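Local coordinates for type I modular polyketide synthase (Streptomyces albus subsp. albus, PDB 6IYT), which probably loads an ethylmalonyl extender unit from coenzyme A onto the carrier protein of a salinomycin synthase module, as its acyltransferase domain, at residues E298-L303 with A310-S315; A260-R265 with V287-Q292. One frame throughout, in Å; residues are numbered along the deposited sequence.

Both contacts lay a helix over one face of the same mixed sheet, in the small ferredoxin-like subdomain of the acyltransferase, and their centres are about 11 Å apart. Contact 1 sits at the surface, where helix 293-305 meets the outermost strand 310-312; contact 2 is buried, with helix 259-266 set against the inner strand 286-291. Strand 286-291 leads straight into helix 293-305, so the chain passes from one contact to the other. Each is apolar between its segments, but contact 1 mixes valine, leucine and alanine with backbone, whereas contact 2 is all valine. The two helices also touch, where L303 CD2 lies 3.7 Å from R265 CD.

Contact 1: residues E298-L303 with A310-S315; sequences ELVAEL and AKVIGS
V300 meets A310 and V312 through its two methyl branches, which divide the edge strand between them. CG1, anti to the backbone N (chi1 166°), reaches the backbone of A310, 3.7 Å from A310 O, and lies 4.3 Å from A310 CB. CG2 turns to the other valine, with V300 CG2 and V312 CG2 4.3 Å apart. A branched residue suits this place because one short side chain touches two strand residues at once. On the flank toward helix 259-266, E302 forms a salt bridge to R268, a partner it shares with E298 one turn earlier. L303 points toward the strand and sets CD1 4.1 Å from A310 CB; the small methyl of A310 thus lies within reach of both helix side chains, and L303 continues inward to V255 and L257. On the strand, K311 points away from the helix, while its backbone pairs with S254 of the neighbouring strand 251-255. Helix 293-305 and strand 310-312 run nearly antiparallel, their short axes 7.8 Å apart at an angle of 155°. They are the second and third elements of a beta-alpha-beta crossover that starts from strand 286-291 and passes over strand 251-255, as in the ferredoxin-like fold. With 170 Å² buried, the chemistry implies a modest apolar contact between helix and strand, while the strand's directional bonds go to strand 251-255.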
ATOM      1  N   GLU A 298     -16.634   0.521  24.071  1.00 13.23           N
ATOM      2  CA  GLU A 298     -17.716  -0.346  24.539  1.00 13.40           C
ATOM      3  C   GLU A 298     -18.205  -1.283  23.412  1.00 11.22           C
ATOM      4  O   GLU A 298     -18.304  -2.495  23.611  1.00 11.28           O
ATOM      5  CB  GLU A 298     -18.895   0.495  25.122  1.00 13.52           C
ATOM      6  CG  GLU A 298     -19.982  -0.367  25.764  1.00 18.36           C
ATOM      7  CD  GLU A 298     -21.223   0.399  26.215  1.00 21.46           C
ATOM      8  OE1 GLU A 298     -22.254  -0.284  26.456  1.00 22.63           O
ATOM      9  OE2 GLU A 298     -21.160   1.647  26.392  1.00 20.52           O
ATOM     10  N   LEU A 299     -18.397  -0.738  22.215  1.00  9.60           N
ATOM     11  CA  LEU A 299     -18.783  -1.523  21.058  1.00  8.41           C
ATOM     12  C   LEU A 299     -17.701  -2.578  20.701  1.00  8.88           C
ATOM     13  O   LEU A 299     -18.016  -3.717  20.392  1.00  9.90           O
ATOM     14  CB  LEU A 299     -19.044  -0.602  19.855  1.00  8.34           C
ATOM     15  CG  LEU A 299     -19.363  -1.321  18.554  1.00  9.08           C
ATOM     16  CD1 LEU A 299     -20.745  -1.965  18.617  1.00  9.93           C
ATOM     17  CD2 LEU A 299     -19.243  -0.403  17.346  1.00  8.85           C
ATOM     18  N   VAL A 300     -16.435  -2.172  20.715  1.00  9.42           N
ATOM     19  CA  VAL A 300     -15.344  -3.086  20.361  1.00 12.07           C
ATOM     20  C   VAL A 300     -15.276  -4.258  21.350  1.00 10.03           C
ATOM     21  O   VAL A 300     -15.180  -5.407  20.938  1.00 12.76           O
ATOM     22  CB  VAL A 300     -14.005  -2.348  20.317  1.00 12.15           C
ATOM     23  CG1 VAL A 300     -12.837  -3.338  20.291  1.00 13.72           C
ATOM     24  CG2 VAL A 300     -13.975  -1.429  19.092  1.00 12.44           C
ATOM     25  N   ALA A 301     -15.441  -3.965  22.622  1.00 13.64           N
ATOM     26  CA  ALA A 301     -15.395  -5.002  23.658  1.00 14.85           C
ATOM     27  C   ALA A 301     -16.594  -5.951  23.557  1.00 15.58           C
ATOM     28  O   ALA A 301     -16.437  -7.168  23.647  1.00 14.12           O
ATOM     29  CB  ALA A 301     -15.344  -4.368  25.017  1.00 16.02           C
ATOM     30  N   GLU A 302     -17.775  -5.397  23.302  1.00 13.12           N
ATOM     31  CA  GLU A 302     -18.980  -6.222  23.060  1.00 15.55           C
ATOM     32  C   GLU A 302     -18.754  -7.181  21.898  1.00 13.56           C
ATOM     33  O   GLU A 302     -19.092  -8.361  21.967  1.00 14.34           O
ATOM     34  CB  GLU A 302     -20.173  -5.312  22.747  1.00 18.84           C
ATOM     35  CG  GLU A 302     -21.476  -6.053  22.479  1.00 21.41           C
ATOM     36  CD  GLU A 302     -22.620  -5.097  22.196  1.00 24.13           C
ATOM     37  OE1 GLU A 302     -22.968  -4.323  23.104  1.00 26.86           O
ATOM     38  OE2 GLU A 302     -23.026  -4.983  21.015  1.00 22.35           O
ATOM     39  N   LEU A 303     -18.230  -6.643  20.798  1.00 12.64           N
ATOM     40  CA  LEU A 303     -18.007  -7.423  19.588  1.00 14.08           C
ATOM     41  C   LEU A 303     -16.960  -8.514  19.838  1.00 13.61           C
ATOM     42  O   LEU A 303     -17.156  -9.682  19.470  1.00 14.10           O
ATOM     43  CB  LEU A 303     -17.571  -6.515  18.437  1.00 15.81           C
ATOM     44  CG  LEU A 303     -18.654  -5.560  17.904  1.00 16.29           C
ATOM     45  CD1 LEU A 303     -18.056  -4.558  16.922  1.00 18.46           C
ATOM     46  CD2 LEU A 303     -19.775  -6.347  17.277  1.00 21.63           C
ATOM     47  N   ALA A 310     -12.514  -6.874  15.975  1.00 12.79           N
ATOM     48  CA  ALA A 310     -12.721  -5.432  15.988  1.00 10.48           C
ATOM     49  C   ALA A 310     -11.591  -4.768  16.761  1.00 10.72           C
ATOM     50  O   ALA A 310     -11.075  -5.329  17.732  1.00 10.81           O
ATOM     51  CB  ALA A 310     -14.051  -5.099  16.613  1.00 11.16           C
ATOM     52  N   LYS A 311     -11.248  -3.541  16.383  1.00 10.37           N
ATOM     53  CA  LYS A 311     -10.105  -2.891  16.958  1.00 11.42           C
ATOM     54  C   LYS A 311     -10.165  -1.404  16.655  1.00 10.20           C
ATOM     55  O   LYS A 311     -10.467  -1.017  15.512  1.00  9.66           O
ATOM     56  CB  LYS A 311      -8.843  -3.507  16.355  1.00 15.31           C
ATOM     57  CG  LYS A 311      -7.627  -2.629  16.381  1.00 25.02           C
ATOM     58  CD  LYS A 311      -6.529  -3.183  15.489  1.00 26.31           C
ATOM     59  CE  LYS A 311      -5.295  -2.312  15.572  1.00 32.62           C
ATOM     60  NZ  LYS A 311      -4.283  -2.730  14.567  1.00 43.99           N
ATOM     61  N   VAL A 312      -9.831  -0.578  17.655  1.00  9.85           N
ATOM     62  CA  VAL A 312      -9.638   0.863  17.429  1.00 10.66           C
ATOM     63  C   VAL A 312      -8.348   1.084  16.633  1.00 10.37           C
ATOM     64  O   VAL A 312      -7.292   0.493  16.959  1.00 11.11           O
ATOM     65  CB  VAL A 312      -9.554   1.637  18.747  1.00 12.32           C
ATOM     66  CG1 VAL A 312      -9.315   3.125  18.488  1.00 14.72           C
ATOM     67  CG2 VAL A 312     -10.807   1.423  19.573  1.00 13.10           C
ATOM     68  N   ILE A 313      -8.432   1.888  15.578  1.00  9.45           N
ATOM     69  CA  ILE A 313      -7.287   2.126  14.672  1.00 11.38           C
ATOM     70  C   ILE A 313      -6.374   3.214  15.292  1.00 11.32           C
ATOM     71  O   ILE A 313      -6.857   4.238  15.817  1.00 10.26           O
ATOM     72  CB  ILE A 313      -7.758   2.575  13.289  1.00  9.87           C
ATOM     73  CG1 ILE A 313      -8.603   1.476  12.615  1.00  9.93           C
ATOM     74  CG2 ILE A 313      -6.591   2.992  12.385  1.00 10.81           C
ATOM     75  CD1 ILE A 313      -9.300   1.951  11.351  1.00 10.61           C
ATOM     76  N   GLY A 314      -5.097   2.888  15.411  1.00 12.21           N
ATOM     77  CA  GLY A 314      -4.158   3.726  16.154  1.00 13.06           C
ATOM     78  C   GLY A 314      -4.157   5.182  15.705  1.00  9.45           C
ATOM     79  O   GLY A 314      -4.083   5.461  14.537  1.00  9.95           O
ATOM     80  N   SER A 315      -4.244   6.087  16.681  1.00 10.63           N
ATOM     81  CA  SER A 315      -4.070   7.500  16.511  1.00  9.18           C
ATOM     82  C   SER A 315      -5.168   8.176  15.711  1.00  8.85           C
ATOM     83  O   SER A 315      -5.028   9.329  15.326  1.00  8.80           O
ATOM     84  CB  SER A 315      -2.723   7.818  15.892  1.00 13.09           C
ATOM     85  OG  SER A 315      -1.655   7.338  16.725  1.00 13.53           O
TER

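Contact 2: residues A260-R265 with V287-Q292; sequences AEVEAR and VTVAGQ
V262 faces V287 and V289 with its two methyls turned by a chi1 of 177°, so that CG1 is anti to the backbone N and CG2 lies beside that N. V287 is rotated differently, with chi1 -54°, and its CG2 sits between the backbone N and the carbonyl carbon; there V287 CG2 comes 3.7 Å from V262 CG2. The other branch of the helix valine goes to V289, whose CG2 meets V262 CG1 at 3.6 Å. One helix valine therefore gives a separate methyl to each of two strand residues, and it lies alongside each of them, the side chains running in opposite directions. V287 and V289 stand two apart on the strand and point toward the helix, while T288 between them points away to the other face of the sheet. This is helix-on-sheet packing in the ferredoxin-like subdomain of the acyltransferase: helix 259-266 follows strand 251-255 and covers a face of the sheet in which strand 286-291 lies antiparallel to strand 251-255. V255 touches both V262 and V289, and L257 also packs on V262, closing an apolar layer in which all three valines are buried. Beta-branched valine suits the extended strand, and on the helix its two branches let V262 reach a different strand valine with each. Further along, Q292 is the N-cap of helix 293-305, its OE1 accepting a hydrogen bond from the backbone N of A295.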
ATOM      1  N   ALA A 260     -24.921  -3.792   7.729  1.00 15.21           N
ATOM      2  CA  ALA A 260     -26.257  -3.891   8.322  1.00 14.84           C
ATOM      3  C   ALA A 260     -26.190  -4.412   9.757  1.00 13.42           C
ATOM      4  O   ALA A 260     -26.942  -3.952  10.626  1.00 12.10           O
ATOM      5  CB  ALA A 260     -27.155  -4.787   7.482  1.00 16.62           C
ATOM      6  N   GLU A 261     -25.350  -5.408  10.001  1.00 11.92           N
ATOM      7  CA  GLU A 261     -25.203  -5.946  11.331  1.00 13.31           C
ATOM      8  C   GLU A 261     -24.635  -4.886  12.280  1.00 10.72           C
ATOM      9  O   GLU A 261     -25.033  -4.795  13.421  1.00 10.50           O
ATOM     10  CB  GLU A 261     -24.293  -7.186  11.310  1.00 19.25           C
ATOM     11  CG  GLU A 261     -24.910  -8.426  11.942  1.00 37.63           C
ATOM     12  CD  GLU A 261     -24.764  -9.690  11.082  1.00 48.77           C
ATOM     13  OE1 GLU A 261     -23.706  -9.871  10.439  1.00 48.61           O
ATOM     14  OE2 GLU A 261     -25.677 -10.552  11.135  1.00 64.84           O
ATOM     15  N   VAL A 262     -23.662  -4.119  11.819  1.00  8.77           N
ATOM     16  CA  VAL A 262     -23.080  -3.079  12.655  1.00  9.17           C
ATOM     17  C   VAL A 262     -24.095  -1.945  12.976  1.00  9.90           C
ATOM     18  O   VAL A 262     -24.191  -1.512  14.122  1.00 10.93           O
ATOM     19  CB  VAL A 262     -21.817  -2.485  12.028  1.00 10.50           C
ATOM     20  CG1 VAL A 262     -21.294  -1.363  12.891  1.00 10.53           C
ATOM     21  CG2 VAL A 262     -20.762  -3.564  11.884  1.00 11.15           C
ATOM     22  N   GLU A 263     -24.870  -1.516  11.974  1.00 11.00           N
ATOM     23  CA  GLU A 263     -25.990  -0.571  12.191  1.00 12.22           C
ATOM     24  C   GLU A 263     -26.907  -1.034  13.329  1.00 12.72           C
ATOM     25  O   GLU A 263     -27.300  -0.236  14.200  1.00 11.92           O
ATOM     26  CB  GLU A 263     -26.812  -0.384  10.907  1.00 13.14           C
ATOM     27  CG  GLU A 263     -26.127   0.406   9.807  1.00 17.62           C
ATOM     28  CD  GLU A 263     -25.973   1.901  10.124  1.00 23.52           C
ATOM     29  OE1 GLU A 263     -25.389   2.625   9.261  1.00 22.88           O
ATOM     30  OE2 GLU A 263     -26.457   2.366  11.203  1.00 27.59           O
ATOM     31  N   ALA A 264     -27.235  -2.320  13.335  1.00 13.58           N
ATOM     32  CA  ALA A 264     -28.117  -2.880  14.377  1.00 12.63           C
ATOM     33  C   ALA A 264     -27.481  -2.738  15.746  1.00 12.92           C
ATOM     34  O   ALA A 264     -28.147  -2.394  16.731  1.00 11.88           O
ATOM     35  CB  ALA A 264     -28.416  -4.346  14.085  1.00 14.66           C
ATOM     36  N   ARG A 265     -26.175  -2.895  15.799  1.00 10.40           N
ATOM     37  CA  ARG A 265     -25.479  -2.879  17.063  1.00 10.11           C
ATOM     38  C   ARG A 265     -25.190  -1.483  17.580  1.00  8.23           C
ATOM     39  O   ARG A 265     -25.051  -1.296  18.762  1.00  9.78           O
ATOM     40  CB  ARG A 265     -24.179  -3.679  16.954  1.00 12.66           C
ATOM     41  CG  ARG A 265     -24.406  -5.162  16.623  1.00 18.25           C
ATOM     42  CD  ARG A 265     -23.488  -6.073  17.411  1.00 29.35           C
ATOM     43  NE  ARG A 265     -23.468  -7.487  16.947  1.00 36.13           N
ATOM     44  CZ  ARG A 265     -24.160  -7.989  15.901  1.00 38.53           C
ATOM     45  NH1 ARG A 265     -24.061  -9.278  15.614  1.00 41.21           N
ATOM     46  NH2 ARG A 265     -24.974  -7.236  15.171  1.00 37.73           N
ATOM     47  N   VAL A 287     -16.110  -3.186   7.819  1.00 10.19           N
ATOM     48  CA  VAL A 287     -16.488  -1.747   7.900  1.00  9.76           C
ATOM     49  C   VAL A 287     -15.694  -1.061   8.991  1.00 10.40           C
ATOM     50  O   VAL A 287     -14.913  -1.714   9.695  1.00  7.75           O
ATOM     51  CB  VAL A 287     -18.007  -1.525   8.177  1.00 10.58           C
ATOM     52  CG1 VAL A 287     -18.866  -2.265   7.151  1.00 10.71           C
ATOM     53  CG2 VAL A 287     -18.366  -1.940   9.600  1.00 11.48           C
ATOM     54  N   THR A 288     -15.706   0.264   8.983  1.00  8.39           N
ATOM     55  CA  THR A 288     -15.149   1.040  10.056  1.00  9.11           C
ATOM     56  C   THR A 288     -16.262   1.877  10.707  1.00  8.20           C
ATOM     57  O   THR A 288     -17.154   2.223  10.089  1.00  7.37           O
ATOM     58  CB  THR A 288     -14.056   2.005   9.575  1.00 14.58           C
ATOM     59  OG1 THR A 288     -14.601   2.826   8.577  1.00 17.45           O
ATOM     60  CG2 THR A 288     -12.890   1.244   8.973  1.00 21.67           C
ATOM     61  N   VAL A 289     -16.073   2.168  11.962  1.00  6.69           N
ATOM     62  CA  VAL A 289     -17.047   2.892  12.774  1.00  6.12           C
ATOM     63  C   VAL A 289     -16.356   4.053  13.495  1.00  6.90           C
ATOM     64  O   VAL A 289     -15.286   3.867  14.067  1.00  7.83           O
ATOM     65  CB  VAL A 289     -17.657   1.977  13.830  1.00  6.50           C
ATOM     66  CG1 VAL A 289     -18.604   2.771  14.738  1.00  7.24           C
ATOM     67  CG2 VAL A 289     -18.384   0.811  13.169  1.00  6.45           C
ATOM     68  N   ALA A 290     -16.894   5.266  13.335  1.00  6.74           N
ATOM     69  CA  ALA A 290     -16.339   6.458  13.964  1.00  6.33           C
ATOM     70  C   ALA A 290     -17.225   6.912  15.106  1.00  7.63           C
ATOM     71  O   ALA A 290     -18.437   6.845  15.014  1.00  7.43           O
ATOM     72  CB  ALA A 290     -16.217   7.583  12.939  1.00  7.73           C
ATOM     73  N   GLY A 291     -16.623   7.503  16.125  1.00  6.41           N
ATOM     74  CA  GLY A 291     -17.383   8.245  17.093  1.00  7.21           C
ATOM     75  C   GLY A 291     -16.674   8.386  18.419  1.00  7.71           C
ATOM     76  O   GLY A 291     -15.474   8.101  18.541  1.00  7.05           O
ATOM     77  N   GLN A 292     -17.455   8.677  19.447  1.00  8.21           N
ATOM     78  CA  GLN A 292     -16.931   8.973  20.769  1.00  8.94           C
ATOM     79  C   GLN A 292     -16.126   7.777  21.286  1.00  8.53           C
ATOM     80  O   GLN A 292     -16.513   6.642  21.089  1.00  8.46           O
ATOM     81  CB  GLN A 292     -18.113   9.262  21.697  1.00 11.91           C
ATOM     82  CG  GLN A 292     -17.739   9.487  23.127  1.00 17.35           C
ATOM     83  CD  GLN A 292     -18.855   9.080  24.062  1.00 22.74           C
ATOM     84  OE1 GLN A 292     -18.900   7.937  24.495  1.00 20.03           O
ATOM     85  NE2 GLN A 292     -19.897   9.896  24.104  1.00 22.98           N
TER